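Local coordinates for effector protein hopAB3 (Pseudomonas syringae pv. maculicola, PDB 3TJY) that is a type III effector that promotes virulence in susceptible plants and, when recognised by the tomato resistance protein Pto, elicits programmed cell death and immunity, at residues N8-Q13 against Q44-Q49; V15-D20 against S40-N45; C57-D60 against L65-A68. All blocks are in the same frame, centred on the assembly; numbering follows the deposited sequence. Where two conformers were deposited one is given.

Contact 1: residues N8-Q13 against Q44-Q49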
# COMPACT_ATOMS: atom_id res chain seq x y z
N ASN A 8 8.32 4.19 1.02
CA ASN A 8 9.22 3.85 -0.08
C ASN A 8 9.64 2.39 -0.07
O ASN A 8 9.82 1.78 -1.12
CB ASN A 8 10.47 4.74 -0.05
CG ASN A 8 10.16 6.17 -0.41
OD1 ASN A 8 9.20 6.45 -1.12
ND2 ASN A 8 11.01 7.08 0.07
N ARG A 9 9.84 1.85 1.14
CA ARG A 9 10.14 0.43 1.32
C ARG A 9 8.95 -0.43 0.87
O ARG A 9 9.13 -1.49 0.26
CB ARG A 9 10.49 0.15 2.79
CG ARG A 9 10.63 -1.32 3.16
CD ARG A 9 11.73 -1.99 2.36
NE ARG A 9 12.19 -3.23 2.99
CZ ARG A 9 12.91 -4.15 2.37
NH1 ARG A 9 13.29 -5.25 3.01
NH2 ARG A 9 13.25 -3.98 1.10
N ILE A 10 7.73 0.01 1.16
CA ILE A 10 6.55 -0.70 0.68
C ILE A 10 6.58 -0.78 -0.85
O ILE A 10 6.40 -1.84 -1.43
CB ILE A 10 5.23 -0.05 1.18
CG1 ILE A 10 5.13 -0.13 2.70
CG2 ILE A 10 4.02 -0.75 0.59
CD1 ILE A 10 3.97 0.73 3.31
N VAL A 11 6.79 0.36 -1.49
CA VAL A 11 6.85 0.38 -2.95
C VAL A 11 7.96 -0.53 -3.45
O VAL A 11 7.75 -1.31 -4.37
CB VAL A 11 6.99 1.81 -3.48
CG1 VAL A 11 7.25 1.83 -5.00
CG2 VAL A 11 5.73 2.61 -3.12
N GLN A 12 9.15 -0.43 -2.85
CA GLN A 12 10.27 -1.31 -3.20
C GLN A 12 9.90 -2.78 -3.11
O GLN A 12 10.22 -3.57 -3.99
CB GLN A 12 11.44 -1.06 -2.23
CG GLN A 12 12.58 -2.06 -2.35
CD GLN A 12 13.67 -1.81 -1.29
OE1 GLN A 12 13.37 -1.45 -0.15
NE2 GLN A 12 14.93 -2.00 -1.68
N GLN A 13 9.29 -3.15 -1.99
CA GLN A 13 8.91 -4.54 -1.77
C GLN A 13 7.82 -4.99 -2.75
O GLN A 13 7.81 -6.16 -3.17
CB GLN A 13 8.45 -4.74 -0.34
CG GLN A 13 9.57 -4.65 0.68
CD GLN A 13 9.03 -4.86 2.08
OE1 GLN A 13 8.11 -4.20 2.49
NE2 GLN A 13 9.59 -5.83 2.79
N GLN A 44 -0.18 -9.29 -0.84
CA GLN A 44 -0.79 -9.27 0.50
C GLN A 44 0.28 -9.31 1.58
O GLN A 44 0.22 -8.57 2.57
CB GLN A 44 -1.71 -10.46 0.71
CG GLN A 44 -2.11 -10.65 2.19
CD GLN A 44 -2.92 -11.92 2.43
OE1 GLN A 44 -2.38 -12.99 2.75
NE2 GLN A 44 -4.24 -11.80 2.29
N ASN A 45 1.26 -10.19 1.43
CA ASN A 45 2.30 -10.29 2.46
C ASN A 45 3.09 -8.99 2.64
O ASN A 45 3.46 -8.64 3.76
CB ASN A 45 3.21 -11.50 2.21
CG ASN A 45 2.52 -12.82 2.55
OD1 ASN A 45 1.34 -12.84 2.91
ND2 ASN A 45 3.26 -13.92 2.44
N VAL A 46 3.32 -8.25 1.55
CA VAL A 46 3.94 -6.94 1.70
C VAL A 46 3.08 -6.01 2.53
O VAL A 46 3.56 -5.37 3.46
CB VAL A 46 4.21 -6.26 0.35
CG1 VAL A 46 4.71 -4.81 0.56
CG2 VAL A 46 5.23 -7.07 -0.45
N PHE A 47 1.80 -5.93 2.20
CA PHE A 47 0.89 -5.07 2.93
C PHE A 47 0.80 -5.45 4.41
O PHE A 47 0.79 -4.57 5.28
CB PHE A 47 -0.49 -5.03 2.26
CG PHE A 47 -0.59 -3.97 1.20
CD1 PHE A 47 -0.93 -2.67 1.55
CD2 PHE A 47 -0.30 -4.26 -0.12
CE1 PHE A 47 -0.98 -1.67 0.60
CE2 PHE A 47 -0.36 -3.26 -1.10
CZ PHE A 47 -0.69 -1.96 -0.72
N LEU A 48 0.78 -6.75 4.69
CA LEU A 48 0.68 -7.21 6.08
C LEU A 48 1.90 -6.84 6.90
O LEU A 48 1.83 -6.76 8.13
CB LEU A 48 0.43 -8.72 6.17
CG LEU A 48 -0.94 -9.24 5.71
CD1 LEU A 48 -1.01 -10.76 5.75
CD2 LEU A 48 -2.07 -8.62 6.57
N GLN A 49 3.04 -6.65 6.25
CA GLN A 49 4.25 -6.28 6.98
C GLN A 49 4.15 -4.85 7.49
O GLN A 49 4.88 -4.47 8.41
CB GLN A 49 5.50 -6.37 6.10
CG GLN A 49 5.87 -7.76 5.65
CD GLN A 49 7.12 -7.78 4.78
OE1 GLN A 49 8.15 -7.23 5.16
NE2 GLN A 49 7.02 -8.42 3.61

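Contact 2: residues V15-D20 against S40-N45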
# COMPACT_ATOMS: atom_id res chain seq x y z
N VAL A 15 7.43 -3.86 -5.86
CA VAL A 15 8.14 -4.09 -7.12
C VAL A 15 8.87 -5.44 -7.09
O VAL A 15 8.80 -6.23 -8.03
CB VAL A 15 9.11 -2.95 -7.46
CG1 VAL A 15 9.83 -3.26 -8.75
CG2 VAL A 15 8.38 -1.62 -7.58
N GLU A 16 9.57 -5.70 -5.98
CA GLU A 16 10.29 -6.97 -5.80
C GLU A 16 9.33 -8.13 -5.98
O GLU A 16 9.70 -9.19 -6.50
CB GLU A 16 10.85 -7.11 -4.38
CG GLU A 16 11.91 -6.12 -3.89
CD GLU A 16 12.20 -6.31 -2.39
OE1 GLU A 16 12.77 -5.40 -1.76
OE2 GLU A 16 11.85 -7.38 -1.84
N ALA A 17 8.10 -7.95 -5.50
CA ALA A 17 7.08 -8.99 -5.53
C ALA A 17 6.38 -9.09 -6.88
O ALA A 17 5.50 -9.94 -7.06
CB ALA A 17 6.05 -8.75 -4.44
N GLY A 18 6.74 -8.22 -7.82
CA GLY A 18 6.20 -8.29 -9.18
C GLY A 18 4.91 -7.52 -9.41
O GLY A 18 4.23 -7.71 -10.43
N ALA A 19 4.57 -6.65 -8.46
CA ALA A 19 3.36 -5.84 -8.53
C ALA A 19 3.37 -4.86 -9.69
O ALA A 19 4.42 -4.39 -10.13
CB ALA A 19 3.16 -5.10 -7.22
N ASP A 20 2.17 -4.56 -10.20
CA ASP A 20 1.94 -3.52 -11.18
C ASP A 20 1.55 -2.30 -10.33
O ASP A 20 0.47 -2.29 -9.74
CB ASP A 20 0.79 -3.96 -12.09
CG ASP A 20 0.35 -2.89 -13.09
OD1 ASP A 20 -0.22 -3.26 -14.14
OD2 ASP A 20 0.55 -1.70 -12.83
N SER A 40 -2.27 -10.53 -4.91
CA SER A 40 -1.58 -11.81 -4.97
C SER A 40 -1.11 -12.14 -3.56
O SER A 40 -1.02 -11.26 -2.70
CB SER A 40 -0.38 -11.75 -5.91
OG SER A 40 0.66 -10.97 -5.35
N ARG A 41 -0.81 -13.41 -3.30
CA ARG A 41 -0.29 -13.76 -1.98
C ARG A 41 0.93 -12.92 -1.63
O ARG A 41 1.05 -12.43 -0.50
CB ARG A 41 0.04 -15.26 -1.88
CG ARG A 41 0.64 -15.69 -0.53
CD ARG A 41 -0.40 -15.65 0.61
NE ARG A 41 -1.54 -16.53 0.35
CZ ARG A 41 -1.71 -17.74 0.87
NH1 ARG A 41 -0.82 -18.26 1.70
NH2 ARG A 41 -2.79 -18.45 0.55
N ALA A 42 1.82 -12.73 -2.60
CA ALA A 42 3.04 -11.94 -2.38
C ALA A 42 2.76 -10.48 -2.06
O ALA A 42 3.40 -9.89 -1.17
CB ALA A 42 3.97 -12.05 -3.62
N GLU A 43 1.83 -9.87 -2.80
CA GLU A 43 1.40 -8.50 -2.53
C GLU A 43 0.71 -8.36 -1.18
O GLU A 43 0.96 -7.39 -0.46
CB GLU A 43 0.47 -8.00 -3.64
CG GLU A 43 1.15 -7.93 -5.00
CD GLU A 43 0.17 -7.81 -6.15
OE1 GLU A 43 -1.05 -8.02 -5.93
OE2 GLU A 43 0.63 -7.52 -7.27
N GLN A 44 -0.18 -9.29 -0.84
CA GLN A 44 -0.79 -9.27 0.50
C GLN A 44 0.28 -9.31 1.58
O GLN A 44 0.22 -8.57 2.57
CB GLN A 44 -1.71 -10.46 0.71
CG GLN A 44 -2.11 -10.65 2.19
CD GLN A 44 -2.92 -11.92 2.43
OE1 GLN A 44 -2.38 -12.99 2.75
NE2 GLN A 44 -4.24 -11.80 2.29
N ASN A 45 1.26 -10.19 1.43
CA ASN A 45 2.30 -10.29 2.46
C ASN A 45 3.09 -8.99 2.64
O ASN A 45 3.46 -8.64 3.76
CB ASN A 45 3.21 -11.50 2.21
CG ASN A 45 2.52 -12.82 2.55
OD1 ASN A 45 1.34 -12.84 2.91
ND2 ASN A 45 3.26 -13.92 2.44
O HOH W 1 2.67 -10.48 -7.19
O HOH W 2 -0.17 -5.82 -9.13

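Contact 3: residues C57-D60 against L65-A68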
# COMPACT_ATOMS: atom_id res chain seq x y z
N CYS A 57 -9.57 -4.87 9.93
CA CYS A 57 -9.86 -3.48 10.26
C CYS A 57 -9.74 -2.46 9.15
O CYS A 57 -10.04 -1.28 9.37
CB CYS A 57 -9.01 -3.00 11.45
SG CYS A 57 -9.04 -4.07 12.85
N GLY A 58 -9.29 -2.87 7.97
CA GLY A 58 -9.04 -1.89 6.92
C GLY A 58 -7.82 -1.02 7.18
O GLY A 58 -7.00 -1.31 8.05
N ILE A 59 -7.69 0.04 6.39
CA ILE A 59 -6.58 0.97 6.52
C ILE A 59 -7.12 2.39 6.64
O ILE A 59 -8.03 2.78 5.90
CB ILE A 59 -5.59 0.86 5.34
CG1 ILE A 59 -4.87 -0.49 5.36
CG2 ILE A 59 -4.56 2.01 5.38
CD1 ILE A 59 -4.04 -0.75 4.10
N ASP A 60 -6.57 3.16 7.57
CA ASP A 60 -7.08 4.49 7.89
C ASP A 60 -6.44 5.51 6.96
O ASP A 60 -5.23 5.70 7.00
CB ASP A 60 -6.72 4.82 9.34
CG ASP A 60 -7.16 6.20 9.76
OD1 ASP A 60 -7.86 6.90 9.00
OD2 ASP A 60 -6.81 6.60 10.90
N LEU A 65 1.22 6.77 7.53
CA LEU A 65 1.75 5.80 6.58
C LEU A 65 0.85 5.69 5.36
O LEU A 65 1.34 5.60 4.23
CB LEU A 65 1.95 4.43 7.23
CG LEU A 65 2.60 3.38 6.31
CD1 LEU A 65 4.02 3.82 5.88
CD2 LEU A 65 2.67 2.03 7.03
N ALA A 66 -0.46 5.69 5.56
CA ALA A 66 -1.36 5.61 4.41
C ALA A 66 -1.20 6.83 3.51
O ALA A 66 -1.24 6.71 2.28
CB ALA A 66 -2.81 5.47 4.86
N ILE A 67 -1.02 8.00 4.12
CA ILE A 67 -0.81 9.22 3.34
C ILE A 67 0.50 9.10 2.56
O ILE A 67 0.55 9.39 1.36
CB ILE A 67 -0.78 10.47 4.24
CG1 ILE A 67 -2.15 10.72 4.85
CG2 ILE A 67 -0.31 11.69 3.47
CD1 ILE A 67 -2.16 11.77 5.96
N ALA A 68 1.56 8.71 3.25
CA ALA A 68 2.87 8.60 2.59
C ALA A 68 2.83 7.57 1.47
O ALA A 68 3.45 7.77 0.44
CB ALA A 68 3.97 8.25 3.61

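Contact 1: residues N8-Q13 against Q44-Q49
Two nearly antiparallel helices of the Pto-binding helical bundle, 3-16 and 41-50, meet here through Ile-10 and Gln-13 on one side and Val-46 and Gln-49 on the other. The local axes approach to 9.9 Å at 163°. Val-46 fills the interface with both methyls. Its CG1, anti to the backbone N (chi1 173°), lies 3.8 Å from Gln-13 CB and 4.1 Å from Ile-10 CG2, while CG2 packs 3.9 Å from Gln-13 O. In the bundle, Ile-10 continues this apolar layer onto Leu-65 and Leu-69 of helix 64-77 and onto Phe-51, so the seam continues the packing of the bundle interior. Outward from Val-46 the chemistry turns polar. Extended beyond CG, Gln-13 and the exposed Gln-49 bring their amides together with planes 78° apart, and Gln-13 NE2 donates to Gln-49 OE1 over 3.1 Å. That bond is bent, and the donor sits above the acceptor's carbonyl plane. The other end of the Gln-13 amide, OE1, is hydrogen-bonded to His-50 NE2, so partners at both ends limit its rotation. Gln-13 NE2 also lies 3.4 Å above the guanidinium plane of Arg-9, displaced toward its rim; Arg-9 NH2 donates to Gln-12 OE1.

Contact 2: residues V15-D20 against S40-N45
The methyls of Ala-17 and Ala-42 point at each other across the gap, CB to CB 4.0 Å, where the backbones also come nearest. Beside this pair the Glu-43 side chain reaches across. Its CB does not aim at the facing segment, but CG is placed beside the backbone N (chi1 -63°) and the chain runs extended from there, so the carboxylate arrives alongside Ala-19. Glu-43 OE2 lies 3.4 Å from Ala-19 CA and 3.5 Å from Ala-19 CB, a van der Waals approach to carbon with no direct polar bond between the segments. Polar coupling instead passes through two waters. One donates to Glu-43 OE2 at 2.6 Å and accepts from Asp-20 N; the other donates to Ala-17 O and is hydrogen-bonded to Ser-40 OG at 2.8 Å. The two carboxylate oxygens thus have separate tasks: OE2 serves the water, while OE1 turns back to its own helix and accepts from Ser-40 N over 3.0 Å, met from above the carboxylate plane. Being held at both oxygens should restrain the group's rotation. Ile-24 of helix 21-32 touches both Ala-19 and Glu-43. On the other segment, the chain leaves helix 3-16 at Gly-18, whose positive phi (88°) belongs to a Schellman motif, and Asp-20 then caps helix 21-32 by bonding Asn-23 N. On the Glu-43 side, the reciprocal bond from Glu-43 N to Ser-40 OG, 3.0 Å, completes a capping box at the start of helix 41-50.

Contact 3: residues C57-D60 against L65-A68
The flat group that meets the facing segment is the peptide carbonyl of Asp-60, which is approached by the methyl of Ala-66; no aromatic ring or side-chain amide takes part in the pairing. Asp-60 O lies 3.2 Å from Ala-66 CB, with a C=O...CB angle of about 135°, and the methyl stands well off the carbonyl plane, so it comes neither head-on nor flat within that plane. This is the joint where the loop after helix 54-57 turns into helix 64-77 of the bundle. The loop starts at Gly-58, which leaves the preceding helix with positive phi (72°), and Ile-59 follows in extended conformation. The second touch is apolar: Ile-59 CG2 meets Ala-66 CB at 3.9 Å. With CG2 anti to the backbone N, this branch is the one that faces the helix, whereas CG1 lies beside the backbone N, anti to the carbonyl carbon. Ile-59 also packs on Phe-28, Met-31 and Leu-32 of helix 21-32 and on Phe-51, and Ala-66 shares Phe-28 with it, so the small methyl touches the loop backbone at Asp-60 O, the Ile-59 branch and Phe-28. The Asp-60 carboxylate bonds within the loop: OD1 accepts from Asn-62 N, the side chain to i+2 amide pairing of an Asx turn. The carbonyl next to it is held by the hydroxyl of Ser-63, whose OG is also bonded to Ala-66 N in the first turn of the helix. That hydroxyl therefore spans the gap between Asp-60 O and Ala-66 N, which stand 5.0 Å apart, too far for a direct bond.

In the fold
Contact 1 is the buried member of the set, contact 2 lies at the surface, and contact 3 is intermediate. Contacts 1 and 2 join the same pair, helix 3-16 and helix 41-50, at successive levels 8 Å apart between centres: the inner level combines aliphatic packing with a direct amide bond, the outer one, at the helix ends, relies on alanine methyls and bridging waters. A weak, long Arg-9 to Glu-16 ion pair also links them. Contact 3 is a short-range loop-to-helix joint across the chain's centre from contact 2. Its helix segment touches contact 1, where Ile-10 CD1 packs 4.0 Å from Leu-65 CD1.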